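Local coordinates for protein ADP-ribosylating toxin CARDS (Mycoplasma pneumoniae, PDB 4TLV) that transfers ADP-ribose from NAD+ to target proteins, also has NADase activity, and causes vacuolation of mammalian cells as the main virulence factor of the bacterium, at residues A[20-25]-A[147-152]; A[121-126]-A[517-522]; A[447-452]-A[539-544]. All coordinates share one frame; numbering follows the deposited sequence.

Contact 1 (A[20-25]-A[147-152]); sequences EIFEHG and RSAWLV. With SO4 (sulfate ion), chain G.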
loop_
_atom_site.group_PDB
_atom_site.type_symbol
_atom_site.label_atom_id
_atom_site.label_comp_id
_atom_site.label_asym_id
_atom_site.label_seq_id
_atom_site.Cartn_x
_atom_site.Cartn_y
_atom_site.Cartn_z
ATOM N N GLU A 20 20.101 4.915 23.655
ATOM C CA GLU A 20 20.990 4.074 22.852
ATOM C C GLU A 20 20.996 4.454 21.361
ATOM O O GLU A 20 22.052 4.633 20.756
ATOM C CB GLU A 20 20.599 2.609 22.987
ATOM C CG GLU A 20 21.574 1.670 22.292
ATOM C CD GLU A 20 21.122 0.216 22.340
ATOM O OE1 GLU A 20 20.241 -0.127 23.170
ATOM O OE2 GLU A 20 21.654 -0.586 21.547
ATOM N N ILE A 21 19.809 4.549 20.774
ATOM C CA ILE A 21 19.675 4.805 19.338
ATOM C C ILE A 21 20.205 6.180 18.928
ATOM O O ILE A 21 20.877 6.309 17.908
ATOM C CB ILE A 21 18.204 4.677 18.888
ATOM C CG1 ILE A 21 17.649 3.281 19.229
ATOM C CG2 ILE A 21 18.057 5.013 17.385
ATOM C CD1 ILE A 21 18.473 2.122 18.663
ATOM N N PHE A 22 19.885 7.208 19.715
ATOM C CA PHE A 22 20.329 8.573 19.420
ATOM C C PHE A 22 21.849 8.652 19.391
ATOM O O PHE A 22 22.416 9.508 18.724
ATOM C CB PHE A 22 19.776 9.597 20.428
ATOM C CG PHE A 22 18.324 9.977 20.203
ATOM C CD1 PHE A 22 17.563 9.371 19.210
ATOM C CD2 PHE A 22 17.721 10.946 21.003
ATOM C CE1 PHE A 22 16.218 9.738 19.006
ATOM C CE2 PHE A 22 16.396 11.309 20.825
ATOM C CZ PHE A 22 15.634 10.708 19.820
ATOM N N GLU A 23 22.500 7.743 20.108
ATOM C CA GLU A 23 23.953 7.736 20.187
ATOM C C GLU A 23 24.616 6.807 19.165
ATOM O O GLU A 23 25.673 7.127 18.627
ATOM C CB GLU A 23 24.408 7.351 21.598
ATOM C CG GLU A 23 25.878 6.966 21.647
ATOM C CD GLU A 23 26.509 7.233 22.990
ATOM O OE1 GLU A 23 25.847 6.978 24.021
ATOM O OE2 GLU A 23 27.670 7.699 23.011
ATOM N N HIS A 24 23.991 5.665 18.899
ATOM C CA HIS A 24 24.620 4.626 18.087
ATOM C C HIS A 24 23.964 4.315 16.742
ATOM O O HIS A 24 24.527 3.552 15.966
ATOM C CB HIS A 24 24.708 3.324 18.879
ATOM C CG HIS A 24 25.504 3.447 20.136
ATOM N ND1 HIS A 24 26.877 3.559 20.136
ATOM C CD2 HIS A 24 25.121 3.486 21.433
ATOM C CE1 HIS A 24 27.307 3.662 21.381
ATOM N NE2 HIS A 24 26.262 3.618 22.187
ATOM N N GLY A 25 22.782 4.867 16.476
ATOM C CA GLY A 25 22.047 4.495 15.272
ATOM C C GLY A 25 21.522 3.066 15.354
ATOM O O GLY A 25 21.285 2.548 16.446
ATOM N N ARG A 147 16.316 11.609 13.635
ATOM C CA ARG A 147 15.934 12.952 14.052
ATOM C C ARG A 147 15.150 12.973 15.354
ATOM O O ARG A 147 15.407 13.819 16.212
ATOM C CB ARG A 147 15.140 13.689 12.969
ATOM C CG ARG A 147 14.789 15.143 13.371
ATOM C CD ARG A 147 14.321 15.997 12.188
ATOM N NE ARG A 147 12.905 15.770 11.878
ATOM C CZ ARG A 147 12.187 16.562 11.093
ATOM N NH1 ARG A 147 12.749 17.638 10.535
ATOM N NH2 ARG A 147 10.911 16.293 10.866
ATOM N N SER A 148 14.188 12.060 15.489
ATOM C CA SER A 148 13.218 12.137 16.592
ATOM C C SER A 148 12.792 10.758 17.066
ATOM O O SER A 148 12.985 9.761 16.367
ATOM C CB SER A 148 11.959 12.893 16.142
ATOM O OG SER A 148 12.291 14.113 15.498
ATOM N N ALA A 149 12.184 10.710 18.248
ATOM C CA ALA A 149 11.555 9.491 18.748
ATOM C C ALA A 149 10.291 9.836 19.531
ATOM O O ALA A 149 10.201 10.923 20.103
ATOM C CB ALA A 149 12.512 8.728 19.624
ATOM N N TRP A 150 9.316 8.918 19.521
ATOM C CA TRP A 150 8.117 9.011 20.361
ATOM C C TRP A 150 7.934 7.691 21.084
ATOM O O TRP A 150 8.142 6.628 20.504
ATOM C CB TRP A 150 6.846 9.214 19.530
ATOM C CG TRP A 150 6.777 10.462 18.758
ATOM C CD1 TRP A 150 6.109 11.600 19.098
ATOM C CD2 TRP A 150 7.390 10.717 17.494
ATOM N NE1 TRP A 150 6.265 12.551 18.119
ATOM C CE2 TRP A 150 7.049 12.031 17.122
ATOM C CE3 TRP A 150 8.185 9.952 16.632
ATOM C CZ2 TRP A 150 7.481 12.605 15.929
ATOM C CZ3 TRP A 150 8.618 10.524 15.452
ATOM C CH2 TRP A 150 8.265 11.838 15.112
ATOM N N LEU A 151 7.522 7.748 22.346
ATOM C CA LEU A 151 7.119 6.542 23.058
ATOM C C LEU A 151 5.815 6.038 22.449
ATOM O O LEU A 151 4.886 6.815 22.243
ATOM C CB LEU A 151 6.910 6.849 24.547
ATOM C CG LEU A 151 6.332 5.701 25.370
ATOM C CD1 LEU A 151 7.288 4.512 25.414
ATOM C CD2 LEU A 151 5.992 6.178 26.780
ATOM N N VAL A 152 5.742 4.752 22.129
ATOM C CA VAL A 152 4.480 4.211 21.621
ATOM C C VAL A 152 4.058 3.063 22.508
ATOM O O VAL A 152 4.894 2.406 23.120
ATOM C CB VAL A 152 4.576 3.724 20.164
ATOM C CG1 VAL A 152 5.052 4.856 19.262
ATOM C CG2 VAL A 152 5.510 2.534 20.059
HETATM S S SO4 G . 10.389 18.561 7.654
HETATM O O1 SO4 G . 11.668 19.008 8.201
HETATM O O2 SO4 G . 9.564 19.706 7.230
HETATM O O3 SO4 G . 10.651 17.723 6.489
HETATM O O4 SO4 G . 9.659 17.804 8.689
#

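Contact 2 (A[121-126]-A[517-522]); sequences GIRALR and NEDKDE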
loop_
_atom_site.group_PDB
_atom_site.type_symbol
_atom_site.label_atom_id
_atom_site.label_comp_id
_atom_site.label_asym_id
_atom_site.label_seq_id
_atom_site.Cartn_x
_atom_site.Cartn_y
_atom_site.Cartn_z
ATOM N N GLY A 121 8.044 -15.304 -4.652
ATOM C CA GLY A 121 8.579 -14.306 -3.734
ATOM C C GLY A 121 8.059 -12.904 -4.044
ATOM O O GLY A 121 7.661 -12.159 -3.136
ATOM N N ILE A 122 8.074 -12.539 -5.323
ATOM C CA ILE A 122 7.598 -11.231 -5.754
ATOM C C ILE A 122 6.096 -11.094 -5.471
ATOM O O ILE A 122 5.631 -10.032 -5.066
ATOM C CB ILE A 122 7.898 -10.961 -7.264
ATOM C CG1 ILE A 122 9.414 -10.892 -7.530
ATOM C CG2 ILE A 122 7.265 -9.648 -7.729
ATOM C CD1 ILE A 122 10.119 -9.885 -6.707
ATOM N N ARG A 123 5.335 -12.164 -5.682
ATOM C CA ARG A 123 3.902 -12.122 -5.393
ATOM C C ARG A 123 3.640 -11.815 -3.911
ATOM O O ARG A 123 2.772 -11.000 -3.573
ATOM C CB ARG A 123 3.224 -13.434 -5.780
ATOM C CG ARG A 123 1.688 -13.442 -5.534
ATOM C CD ARG A 123 1.058 -14.722 -6.123
ATOM N NE ARG A 123 -0.394 -14.642 -6.305
ATOM C CZ ARG A 123 -1.023 -14.790 -7.476
ATOM N NH1 ARG A 123 -0.337 -15.025 -8.598
ATOM N NH2 ARG A 123 -2.350 -14.706 -7.528
ATOM N N ALA A 124 4.394 -12.472 -3.035
ATOM C CA ALA A 124 4.304 -12.194 -1.603
ATOM C C ALA A 124 4.665 -10.737 -1.281
ATOM O O ALA A 124 3.969 -10.084 -0.503
ATOM C CB ALA A 124 5.176 -13.150 -0.821
ATOM N N LEU A 125 5.749 -10.237 -1.869
ATOM C CA LEU A 125 6.160 -8.842 -1.655
ATOM C C LEU A 125 5.057 -7.874 -2.117
ATOM O O LEU A 125 4.797 -6.852 -1.476
ATOM C CB LEU A 125 7.436 -8.548 -2.439
ATOM C CG LEU A 125 7.955 -7.106 -2.456
ATOM C CD1 LEU A 125 8.197 -6.639 -1.020
ATOM C CD2 LEU A 125 9.240 -7.052 -3.273
ATOM N N ARG A 126 4.427 -8.205 -3.242
ATOM C CA ARG A 126 3.413 -7.344 -3.872
ATOM C C ARG A 126 2.111 -7.283 -3.090
ATOM O O ARG A 126 1.371 -6.298 -3.148
ATOM C CB ARG A 126 3.075 -7.886 -5.256
ATOM C CG ARG A 126 4.096 -7.553 -6.337
ATOM C CD ARG A 126 3.605 -8.189 -7.647
ATOM N NE ARG A 126 4.194 -7.524 -8.803
ATOM C CZ ARG A 126 3.761 -7.683 -10.045
ATOM N NH1 ARG A 126 2.721 -8.486 -10.278
ATOM N NH2 ARG A 126 4.350 -7.030 -11.041
ATOM N N ASN A 517 -10.153 -12.735 -11.595
ATOM C CA ASN A 517 -9.412 -13.793 -10.910
ATOM C C ASN A 517 -8.573 -14.677 -11.833
ATOM O O ASN A 517 -7.782 -15.484 -11.356
ATOM C CB ASN A 517 -10.363 -14.729 -10.153
ATOM C CG ASN A 517 -11.316 -13.992 -9.228
ATOM O OD1 ASN A 517 -12.535 -14.233 -9.236
ATOM N ND2 ASN A 517 -10.772 -13.112 -8.418
ATOM N N GLU A 518 -8.787 -14.579 -13.139
ATOM C CA GLU A 518 -8.088 -15.475 -14.062
ATOM C C GLU A 518 -6.577 -15.182 -14.043
ATOM O O GLU A 518 -6.160 -14.028 -14.095
ATOM C CB GLU A 518 -8.689 -15.385 -15.475
ATOM C CG GLU A 518 -8.199 -16.481 -16.410
ATOM C CD GLU A 518 -6.824 -16.178 -16.967
ATOM O OE1 GLU A 518 -6.522 -14.982 -17.195
ATOM O OE2 GLU A 518 -6.045 -17.134 -17.170
ATOM N N ASP A 519 -5.762 -16.231 -13.939
ATOM C CA ASP A 519 -4.356 -16.046 -13.590
ATOM C C ASP A 519 -3.399 -16.912 -14.405
ATOM O O ASP A 519 -2.265 -17.110 -14.001
ATOM C CB ASP A 519 -4.155 -16.345 -12.090
ATOM C CG ASP A 519 -2.807 -15.860 -11.566
ATOM O OD1 ASP A 519 -2.289 -14.849 -12.076
ATOM O OD2 ASP A 519 -2.266 -16.495 -10.642
ATOM N N LYS A 520 -3.840 -17.431 -15.546
ATOM C CA LYS A 520 -2.956 -18.313 -16.306
ATOM C C LYS A 520 -2.542 -17.721 -17.650
ATOM O O LYS A 520 -1.393 -17.861 -18.066
ATOM C CB LYS A 520 -3.596 -19.694 -16.514
ATOM C CG LYS A 520 -2.583 -20.744 -16.980
ATOM C CD LYS A 520 -3.226 -22.076 -17.341
ATOM C CE LYS A 520 -2.177 -23.036 -17.905
ATOM N NZ LYS A 520 -2.777 -24.268 -18.506
ATOM N N ASP A 521 -3.481 -17.066 -18.320
ATOM C CA ASP A 521 -3.269 -16.605 -19.689
ATOM C C ASP A 521 -2.314 -15.419 -19.739
ATOM O O ASP A 521 -2.682 -14.287 -19.404
ATOM C CB ASP A 521 -4.603 -16.234 -20.335
ATOM C CG ASP A 521 -4.470 -15.883 -21.817
ATOM O OD1 ASP A 521 -3.335 -15.730 -22.321
ATOM O OD2 ASP A 521 -5.515 -15.762 -22.484
ATOM N N GLU A 522 -1.089 -15.682 -20.181
ATOM C CA GLU A 522 -0.054 -14.649 -20.177
ATOM C C GLU A 522 -0.290 -13.503 -21.153
ATOM O O GLU A 522 0.351 -12.466 -21.040
ATOM C CB GLU A 522 1.332 -15.265 -20.364
ATOM C CG GLU A 522 1.697 -16.218 -19.247
ATOM C CD GLU A 522 3.128 -16.676 -19.325
ATOM O OE1 GLU A 522 3.845 -16.215 -20.230
ATOM O OE2 GLU A 522 3.535 -17.498 -18.485
#

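Contact 3 (A[447-452]-A[539-544]); sequences GWYWRG and EGLNFR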
loop_
_atom_site.group_PDB
_atom_site.type_symbol
_atom_site.label_atom_id
_atom_site.label_comp_id
_atom_site.label_asym_id
_atom_site.label_seq_id
_atom_site.Cartn_x
_atom_site.Cartn_y
_atom_site.Cartn_z
ATOM N N GLY A 447 -0.740 6.615 -19.813
ATOM C CA GLY A 447 -0.987 7.586 -20.864
ATOM C C GLY A 447 0.252 7.736 -21.721
ATOM O O GLY A 447 1.208 6.985 -21.580
ATOM N N TRP A 448 0.223 8.699 -22.626
ATOM C CA TRP A 448 1.429 9.062 -23.337
ATOM C C TRP A 448 1.481 10.563 -23.528
ATOM O O TRP A 448 0.489 11.257 -23.291
ATOM C CB TRP A 448 1.613 8.268 -24.639
ATOM C CG TRP A 448 0.541 8.404 -25.704
ATOM C CD1 TRP A 448 -0.673 7.767 -25.736
ATOM C CD2 TRP A 448 0.623 9.172 -26.919
ATOM N NE1 TRP A 448 -1.357 8.103 -26.892
ATOM C CE2 TRP A 448 -0.583 8.962 -27.631
ATOM C CE3 TRP A 448 1.604 10.010 -27.474
ATOM C CZ2 TRP A 448 -0.842 9.572 -28.866
ATOM C CZ3 TRP A 448 1.345 10.616 -28.706
ATOM C CH2 TRP A 448 0.130 10.393 -29.386
ATOM N N TYR A 449 2.650 11.055 -23.926
ATOM C CA TYR A 449 2.939 12.474 -23.951
ATOM C C TYR A 449 3.618 12.813 -25.266
ATOM O O TYR A 449 4.489 12.083 -25.731
ATOM C CB TYR A 449 3.885 12.791 -22.803
ATOM C CG TYR A 449 4.318 14.217 -22.677
ATOM C CD1 TYR A 449 3.518 15.154 -22.034
ATOM C CD2 TYR A 449 5.555 14.630 -23.161
ATOM C CE1 TYR A 449 3.934 16.456 -21.891
ATOM C CE2 TYR A 449 5.973 15.926 -23.024
ATOM C CZ TYR A 449 5.167 16.836 -22.391
ATOM O OH TYR A 449 5.606 18.134 -22.261
ATOM N N TRP A 450 3.206 13.909 -25.874
ATOM C CA TRP A 450 3.821 14.321 -27.126
ATOM C C TRP A 450 3.796 15.827 -27.251
ATOM O O TRP A 450 2.735 16.446 -27.277
ATOM C CB TRP A 450 3.143 13.655 -28.329
ATOM C CG TRP A 450 3.890 13.912 -29.611
ATOM C CD1 TRP A 450 3.463 14.650 -30.681
ATOM C CD2 TRP A 450 5.219 13.468 -29.934
ATOM N NE1 TRP A 450 4.434 14.679 -31.653
ATOM C CE2 TRP A 450 5.523 13.966 -31.221
ATOM C CE3 TRP A 450 6.181 12.701 -29.259
ATOM C CZ2 TRP A 450 6.748 13.712 -31.854
ATOM C CZ3 TRP A 450 7.399 12.452 -29.886
ATOM C CH2 TRP A 450 7.668 12.957 -31.176
ATOM N N ARG A 451 4.989 16.416 -27.266
ATOM C CA ARG A 451 5.151 17.842 -27.513
ATOM C C ARG A 451 4.312 18.724 -26.599
ATOM O O ARG A 451 3.743 19.723 -27.040
ATOM C CB ARG A 451 4.860 18.156 -28.983
ATOM C CG ARG A 451 5.881 17.552 -29.937
ATOM C CD ARG A 451 5.534 17.830 -31.397
ATOM N NE ARG A 451 5.407 19.260 -31.693
ATOM C CZ ARG A 451 6.425 20.058 -32.005
ATOM N NH1 ARG A 451 7.659 19.570 -32.048
ATOM N NH2 ARG A 451 6.210 21.345 -32.268
ATOM N N GLY A 452 4.228 18.354 -25.326
ATOM C CA GLY A 452 3.511 19.155 -24.355
ATOM C C GLY A 452 2.067 18.747 -24.123
ATOM O O GLY A 452 1.420 19.251 -23.206
ATOM N N GLU A 539 11.730 16.891 -18.170
ATOM C CA GLU A 539 10.609 17.737 -17.755
ATOM C C GLU A 539 9.829 17.222 -16.527
ATOM O O GLU A 539 8.757 17.741 -16.206
ATOM C CB GLU A 539 9.655 18.022 -18.922
ATOM C CG GLU A 539 8.948 16.800 -19.509
ATOM C CD GLU A 539 9.705 16.194 -20.684
ATOM O OE1 GLU A 539 9.621 16.754 -21.804
ATOM O OE2 GLU A 539 10.391 15.166 -20.485
ATOM N N GLY A 540 10.367 16.213 -15.847
ATOM C CA GLY A 540 9.761 15.717 -14.621
ATOM C C GLY A 540 8.769 14.576 -14.784
ATOM O O GLY A 540 8.083 14.204 -13.822
ATOM N N LEU A 541 8.684 14.009 -15.989
ATOM C CA LEU A 541 7.714 12.935 -16.246
ATOM C C LEU A 541 8.207 11.540 -15.865
ATOM O O LEU A 541 9.400 11.257 -15.925
ATOM C CB LEU A 541 7.273 12.942 -17.714
ATOM C CG LEU A 541 6.632 14.259 -18.183
ATOM C CD1 LEU A 541 6.389 14.224 -19.680
ATOM C CD2 LEU A 541 5.327 14.547 -17.442
ATOM N N ASN A 542 7.264 10.664 -15.512
ATOM C CA ASN A 542 7.558 9.282 -15.124
ATOM C C ASN A 542 7.188 8.318 -16.258
ATOM O O ASN A 542 6.002 8.062 -16.501
ATOM C CB ASN A 542 6.775 8.937 -13.847
ATOM C CG ASN A 542 7.301 7.699 -13.149
ATOM O OD1 ASN A 542 8.513 7.483 -13.065
ATOM N ND2 ASN A 542 6.385 6.875 -12.638
ATOM N N PHE A 543 8.202 7.806 -16.963
ATOM C CA PHE A 543 7.986 6.882 -18.082
ATOM C C PHE A 543 8.473 5.475 -17.751
ATOM O O PHE A 543 9.425 5.295 -16.974
ATOM C CB PHE A 543 8.781 7.342 -19.318
ATOM C CG PHE A 543 8.294 8.616 -19.929
ATOM C CD1 PHE A 543 7.026 8.701 -20.496
ATOM C CD2 PHE A 543 9.133 9.717 -20.006
ATOM C CE1 PHE A 543 6.595 9.886 -21.092
ATOM C CE2 PHE A 543 8.708 10.896 -20.595
ATOM C CZ PHE A 543 7.441 10.980 -21.138
ATOM N N ARG A 544 7.831 4.479 -18.359
ATOM C CA ARG A 544 8.307 3.102 -18.358
ATOM C C ARG A 544 8.027 2.468 -19.716
ATOM O O ARG A 544 7.129 2.901 -20.438
ATOM C CB ARG A 544 7.569 2.266 -17.304
ATOM C CG ARG A 544 7.751 2.725 -15.853
ATOM C CD ARG A 544 9.188 2.453 -15.359
ATOM N NE ARG A 544 9.280 2.728 -13.914
ATOM C CZ ARG A 544 9.379 3.945 -13.385
ATOM N NH1 ARG A 544 9.428 5.030 -14.161
ATOM N NH2 ARG A 544 9.447 4.083 -12.065
#

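Contact 1 (A[20-25]-A[147-152])
With CG of Phe22 turned anti to its carbonyl carbon (chi1 -77°), the benzyl ring projects from helix 18-24 and its far end reaches Ala149 on strand 146-156. The leading atom is CZ, which lies 3.7 Å from Ala149 CB. That methyl approaches the ring obliquely, while the backbone before it lies at the ring edge, with Ser148 C 4.0 Å from Phe22 CZ. The nearest pair of CA atoms, those of Phe22 and Arg147, is 8.2 Å apart, a gap that a long, flat phenylalanine can span. Alanine suits the strand because its short methyl points toward the helix and lets the ring come near the main chain. A classic beta bulge sets Arg147 and Ser148 opposite the single residue Glu82 of strand 76-84, and both set off from the backbone away from the helix. There Ser148 OG is hydrogen-bonded to Glu179 and Glu82. A bend at chi3 of Arg147 turns the guanidinium edge to a sulfate ion, probably from the crystallisation liquor, giving bonds of 2.9 Å from NH1 to O1 (154°) and 2.9 Å from NH2 to O4 (162°). Arg8 also binds this sulfate, while NE of Arg147 pairs with Glu82. The chemistry is thus divided: nondirectional apolar packing joins helix to sheet in the mART domain, whereas the strand's other side carries charge, and the two arginines there provide a setting in which an anion can bind.

Contact 2 (A[121-126]-A[517-522])
Arg123, on the regular helix 115-126, and Asp519, in an irregular loop, have CA atoms 12.3 Å apart, so side chains alone close the gap. Both side chains leave the backbone toward the other segment and meet from opposite directions. Arginine suits this span: CG is anti to the backbone N (chi1 -178°) and the chain stays extended through NE, carrying the guanidinium far from the helix. Its NH1 donates to Asp519 OD2 at 3.2 Å, the single hydrogen bond of this salt bridge. The bond is somewhat bent (144°) and reaches OD2 on the syn side, yet tilted from the carboxylate plane. Because the two flat groups are turned 65° apart, they do not meet as a coplanar, two-pronged pair. The other oxygen of Asp519, OD1, pairs with Lys525, so the carboxylate is shared between two positive charges, which would probably stabilise its anionic form. Next to it, Glu518 OE2 shapes the loop by accepting from Lys520 N at 2.8 Å and from Asp521 N at 2.8 Å, the latter on its syn lone pair. The bridge joins the mART domain to D3, and Arg126 of the same helix adds hydrogen bonds to Tyr475 and Ser480 of D3. Behind them, Ile122 packs on helices 92-104 and 35-40 and Leu125 on helix 35-40, while the loop of Asp519 runs between strands 506-512 and 526-529.

Contact 3 (A[447-452]-A[539-544])
Arg544 NH1 is held by two acceptors at once: the backbone O of Phe543, whose ring touches Tyr449, at 2.8 Å, and Asn542 OD1, also at 2.8 Å. The first bond is nearly straight (163°) and lies in the guanidinium plane, though it meets the carbonyl from above. NH2 of Arg544 pairs with Asp589. The contact itself is apolar and centres on Tyr449, whose CG lies anti to the backbone N (chi1 179°), carrying the ring out to Leu541. Leu541 sends CD1 over the middle of one face of that ring, 3.5 Å from its centroid and only 9° off the normal, a well-formed CH-pi contact. The side chains cross at about a right angle, and a branched leucine can offer one methyl to the face in this way. These residues belong to the C-terminal beta-trefoil, D3, where Leu583 of strand 578-583 packs against Tyr449, Leu541 and Phe543 alike. Phe543 supports the tyrosine from its base, its ring edge set against the methylene, with CZ 4.3 Å from Tyr449 CB. At the backbone angles of Gly540 a CB would press on the carbonyl O of Glu539, so glycine fits the turn into Leu541. Glu539 OE1 stands 3.9 Å from Tyr449 CE2, obliquely to the ring, while its OE2 is hydrogen-bonded to Ser537.

Overall arrangement
Contact 1 lies wholly within the mART domain and contact 3 wholly within D3, their centres 41 Å apart, while contact 2 joins the two domains. Contact 2 is 39 Å from contact 1 and 28 Å from contact 3, between centres. Along the chain, 121-126 falls between the two segments of contact 1, and 517-522 between those of contact 3, so contact 2 crosses both. Segment 517-522 leads into strand 526-529, which pairs with strand 543-548 of contact 3 in one antiparallel sheet. Contact 2 brings residues nearly 400 positions apart into touch at the place where the mART domain lies against the C-terminal trefoil, although D2 intervenes in sequence.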